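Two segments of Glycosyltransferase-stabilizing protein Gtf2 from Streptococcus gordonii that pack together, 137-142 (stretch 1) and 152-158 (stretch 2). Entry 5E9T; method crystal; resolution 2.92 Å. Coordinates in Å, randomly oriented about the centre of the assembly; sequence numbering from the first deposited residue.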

ATOM      1  N   GLU B 137     -12.698 -12.543 -12.461  1.00 42.74           N
ATOM      2  CA  GLU B 137     -13.493 -12.838 -13.641  1.00 39.13           C
ATOM      3  C   GLU B 137     -13.290 -11.742 -14.677  1.00 37.60           C
ATOM      4  O   GLU B 137     -13.224 -10.555 -14.340  1.00 42.00           O
ATOM      5  CB  GLU B 137     -14.973 -12.935 -13.283  1.00 45.59           C
ATOM      6  CG  GLU B 137     -15.256 -13.594 -11.955  1.00 60.42           C
ATOM      7  CD  GLU B 137     -16.634 -14.236 -11.929  1.00 81.77           C
ATOM      8  OE1 GLU B 137     -17.178 -14.504 -13.008  1.00 86.27           O
ATOM      9  OE2 GLU B 137     -17.170 -14.465 -10.838  1.00 93.19           O
ATOM     10  N   ALA B 138     -13.193 -12.141 -15.940  1.00 30.28           N
ATOM     11  CA  ALA B 138     -13.035 -11.164 -17.007  1.00 28.19           C
ATOM     12  C   ALA B 138     -14.325 -10.372 -17.170  1.00 25.70           C
ATOM     13  O   ALA B 138     -15.394 -10.952 -17.384  1.00 29.57           O
ATOM     14  CB  ALA B 138     -12.662 -11.858 -18.313  1.00 29.07           C
ATOM     15  N   PHE B 139     -14.232  -9.046 -17.055  1.00 25.41           N
ATOM     16  CA  PHE B 139     -15.395  -8.202 -17.310  1.00 19.72           C
ATOM     17  C   PHE B 139     -15.581  -7.959 -18.803  1.00 20.25           C
ATOM     18  O   PHE B 139     -16.605  -8.335 -19.380  1.00 30.28           O
ATOM     19  CB  PHE B 139     -15.278  -6.871 -16.571  1.00 12.48           C
ATOM     20  CG  PHE B 139     -16.320  -5.875 -16.984  1.00  9.37           C
ATOM     21  CD1 PHE B 139     -17.666  -6.155 -16.811  1.00 12.67           C
ATOM     22  CD2 PHE B 139     -15.961  -4.669 -17.557  1.00 13.17           C
ATOM     23  CE1 PHE B 139     -18.634  -5.248 -17.198  1.00 19.18           C
ATOM     24  CE2 PHE B 139     -16.926  -3.754 -17.943  1.00 17.94           C
ATOM     25  CZ  PHE B 139     -18.265  -4.045 -17.765  1.00 21.58           C
ATOM     26  N   ASN B 140     -14.611  -7.307 -19.439  1.00 17.51           N
ATOM     27  CA  ASN B 140     -14.690  -7.054 -20.871  1.00 26.00           C
ATOM     28  C   ASN B 140     -13.282  -7.008 -21.451  1.00 28.82           C
ATOM     29  O   ASN B 140     -12.285  -7.126 -20.734  1.00 30.26           O
ATOM     30  CB  ASN B 140     -15.464  -5.761 -21.167  1.00 23.37           C
ATOM     31  CG  ASN B 140     -14.751  -4.508 -20.674  1.00 24.97           C
ATOM     32  OD1 ASN B 140     -13.589  -4.541 -20.273  1.00 33.85           O
ATOM     33  ND2 ASN B 140     -15.452  -3.384 -20.723  1.00 22.64           N
ATOM     34  N   THR B 141     -13.214  -6.818 -22.768  1.00 23.45           N
ATOM     35  CA  THR B 141     -11.960  -6.544 -23.452  1.00 18.87           C
ATOM     36  C   THR B 141     -12.207  -5.468 -24.495  1.00 17.17           C
ATOM     37  O   THR B 141     -13.137  -5.585 -25.295  1.00 23.23           O
ATOM     38  CB  THR B 141     -11.388  -7.796 -24.121  1.00 17.71           C
ATOM     39  OG1 THR B 141     -11.118  -8.794 -23.129  1.00 16.68           O
ATOM     40  CG2 THR B 141     -10.103  -7.453 -24.861  1.00 17.46           C
ATOM     41  N   THR B 142     -11.388  -4.422 -24.470  1.00 17.93           N
ATOM     42  CA  THR B 142     -11.447  -3.356 -25.456  1.00 11.60           C
ATOM     43  C   THR B 142     -10.312  -3.536 -26.453  1.00 14.20           C
ATOM     44  O   THR B 142      -9.187  -3.870 -26.071  1.00 20.58           O
ATOM     45  CB  THR B 142     -11.341  -1.983 -24.788  1.00 14.78           C
ATOM     46  OG1 THR B 142     -12.395  -1.831 -23.832  1.00 22.59           O
ATOM     47  CG2 THR B 142     -11.431  -0.865 -25.820  1.00 15.09           C
ATOM     48  N   ILE B 152     -13.534  -2.208 -30.800  1.00 14.63           N
ATOM     49  CA  ILE B 152     -14.333  -3.350 -30.365  1.00 15.15           C
ATOM     50  C   ILE B 152     -14.359  -3.393 -28.845  1.00 21.78           C
ATOM     51  O   ILE B 152     -13.303  -3.425 -28.203  1.00 25.95           O
ATOM     52  CB  ILE B 152     -13.792  -4.689 -30.902  1.00 13.58           C
ATOM     53  CG1 ILE B 152     -13.787  -4.716 -32.431  1.00 19.97           C
ATOM     54  CG2 ILE B 152     -14.604  -5.851 -30.338  1.00 16.90           C
ATOM     55  CD1 ILE B 152     -13.071  -5.920 -33.006  1.00 24.48           C
ATOM     56  N   VAL B 153     -15.558  -3.428 -28.275  1.00 19.96           N
ATOM     57  CA  VAL B 153     -15.760  -3.628 -26.845  1.00 26.58           C
ATOM     58  C   VAL B 153     -16.580  -4.901 -26.699  1.00 25.20           C
ATOM     59  O   VAL B 153     -17.767  -4.920 -27.046  1.00 35.69           O
ATOM     60  CB  VAL B 153     -16.477  -2.438 -26.194  1.00 39.62           C
ATOM     61  CG1 VAL B 153     -16.360  -2.506 -24.684  1.00 35.62           C
ATOM     62  CG2 VAL B 153     -15.943  -1.119 -26.739  1.00 59.36           C
ATOM     63  N   GLU B 154     -15.970  -5.963 -26.183  1.00 21.48           N
ATOM     64  CA  GLU B 154     -16.662  -7.239 -26.030  1.00 21.23           C
ATOM     65  C   GLU B 154     -16.972  -7.458 -24.557  1.00 25.19           C
ATOM     66  O   GLU B 154     -16.063  -7.665 -23.746  1.00 31.10           O
ATOM     67  CB  GLU B 154     -15.855  -8.407 -26.592  1.00 21.26           C
ATOM     68  CG  GLU B 154     -16.515  -9.754 -26.307  1.00 27.08           C
ATOM     69  CD  GLU B 154     -16.102 -10.849 -27.276  1.00 33.17           C
ATOM     70  OE1 GLU B 154     -15.253 -10.586 -28.154  1.00 27.97           O
ATOM     71  OE2 GLU B 154     -16.638 -11.974 -27.161  1.00 31.35           O
ATOM     72  N   ASN B 155     -18.259  -7.440 -24.225  1.00 21.07           N
ATOM     73  CA  ASN B 155     -18.710  -7.684 -22.862  1.00 20.87           C
ATOM     74  C   ASN B 155     -18.661  -9.182 -22.592  1.00 20.85           C
ATOM     75  O   ASN B 155     -19.334  -9.960 -23.272  1.00 19.92           O
ATOM     76  CB  ASN B 155     -20.126  -7.136 -22.687  1.00 26.93           C
ATOM     77  CG  ASN B 155     -20.604  -7.180 -21.254  1.00 32.80           C
ATOM     78  OD1 ASN B 155     -20.448  -8.185 -20.558  1.00 33.87           O
ATOM     79  ND2 ASN B 155     -21.202  -6.082 -20.803  1.00 34.80           N
ATOM     80  N   HIS B 156     -17.868  -9.587 -21.600  1.00 24.19           N
ATOM     81  CA  HIS B 156     -17.680 -11.010 -21.345  1.00 23.97           C
ATOM     82  C   HIS B 156     -18.789 -11.617 -20.495  1.00 26.51           C
ATOM     83  O   HIS B 156     -18.928 -12.844 -20.476  1.00 29.84           O
ATOM     84  CB  HIS B 156     -16.325 -11.253 -20.674  1.00 18.65           C
ATOM     85  CG  HIS B 156     -15.154 -10.950 -21.558  1.00 18.74           C
ATOM     86  ND1 HIS B 156     -15.129 -11.279 -22.896  1.00 22.32           N
ATOM     87  CD2 HIS B 156     -13.974 -10.341 -21.300  1.00 19.67           C
ATOM     88  CE1 HIS B 156     -13.982 -10.891 -23.422  1.00 22.25           C
ATOM     89  NE2 HIS B 156     -13.264 -10.316 -22.476  1.00 22.99           N
ATOM     90  N   VAL B 157     -19.566 -10.803 -19.782  1.00 26.40           N
ATOM     91  CA  VAL B 157     -20.663 -11.352 -18.995  1.00 23.58           C
ATOM     92  C   VAL B 157     -21.879 -11.624 -19.872  1.00 25.90           C
ATOM     93  O   VAL B 157     -22.488 -12.698 -19.796  1.00 29.66           O
ATOM     94  CB  VAL B 157     -21.008 -10.416 -17.822  1.00 21.51           C
ATOM     95  CG1 VAL B 157     -22.079 -11.046 -16.948  1.00 26.48           C
ATOM     96  CG2 VAL B 157     -19.764 -10.113 -17.002  1.00 19.12           C
ATOM     97  N   THR B 158     -22.266 -10.654 -20.705  1.00 23.75           N
ATOM     98  CA  THR B 158     -23.429 -10.821 -21.568  1.00 26.06           C
ATOM     99  C   THR B 158     -23.104 -11.416 -22.931  1.00 29.85           C
ATOM    100  O   THR B 158     -24.018 -11.890 -23.613  1.00 34.76           O
ATOM    101  CB  THR B 158     -24.129  -9.476 -21.798  1.00 22.24           C
ATOM    102  OG1 THR B 158     -23.331  -8.664 -22.668  1.00 21.94           O
ATOM    103  CG2 THR B 158     -24.339  -8.748 -20.486  1.00 21.48           C
TER

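The two stretches are joined chiefly by backbone hydrogen bonds between antiparallel strands, the second spanning 152-155, whose axes approach to 4.8 Å with an angle of 164° between their directions. At the centre, Thr141 and Glu154 form a hydrogen-bonded pair that exchanges both of its backbone bonds: Thr141 N donates to Glu154 O at 3.1 Å, and Glu154 N donates to Thr141 O at 3.0 Å. The second is almost linear, with an angle of 176° at the hydrogen. A third backbone bond, from His156 N to Phe139 O at 2.8 Å, carries the ladder one residue past the end of the second strand, so that His156 is fastened to the first strand although its own backbone has already turned to helical phi/psi values.

The same histidine supplies the side-chain bond of the contact. Its NE2 lies 2.7 Å from Thr141 OG1, a hydrogen bond in which either atom could be the donor. The hydroxyl sits at the edge of the imidazole, near the ring plane, where the lone pair or proton of a ring nitrogen is directed. With chi1 near -67° (m), the His156 ring extends along the first strand, past Asn140, to Thr141, whose own m rotamer places OG1 to meet it. Threonine suits this position: its backbone completes the sheet pairing while its short side chain carries a hydroxyl, and OG1 is also hydrogen-bonded elsewhere in the structure.

Flanking the central pair are two non-hydrogen-bonded pairs, Asn140 with Asn155 and Thr142 with Val153, each with CA atoms 4.5 Å apart. Here the strands are linked by weaker CA-H...O contacts, from Asn140 CA to Glu154 O at 3.2 Å and from Thr142 CA to Ile152 O at 3.3 Å. The side chains of these four residues share one face of the sheet, whereas those of Thr141 and Glu154 lie on the other. On the shared face, the methyl CG1 of Val153 packs near both polar neighbours, 4.2 Å from Asn140 ND2 and 4.1 Å from Thr142 OG1; those two polar atoms find hydrogen bonds elsewhere in the structure, which offsets the cost of burying them.

Asn155 also shapes the turn that follows the strand. Its OD1 accepts hydrogen bonds from Val157 N at 2.9 Å and Thr158 N at 3.1 Å, tying down backbone amides just beyond the last strand pair.

Packing around His156 and Val157 completes the contact. The imidazole lies over the first strand, with His156 CD2 3.4 Å from Asn140 CA and 3.6 Å from Ala138 CB, and His156 has the largest area covered by the opposing stretch, 88 Å². The small methyl of Ala138 points toward the second stretch and makes a close van der Waals contact with a ring carbon, CD2, of His156. Phe139 starts away from the second stretch, but its ring comes nearer, bringing CD1 to 4.5 Å from Val157 CG2 in a loose, oblique apolar contact. Altogether the two stretches bury 454 Å², both sides summed.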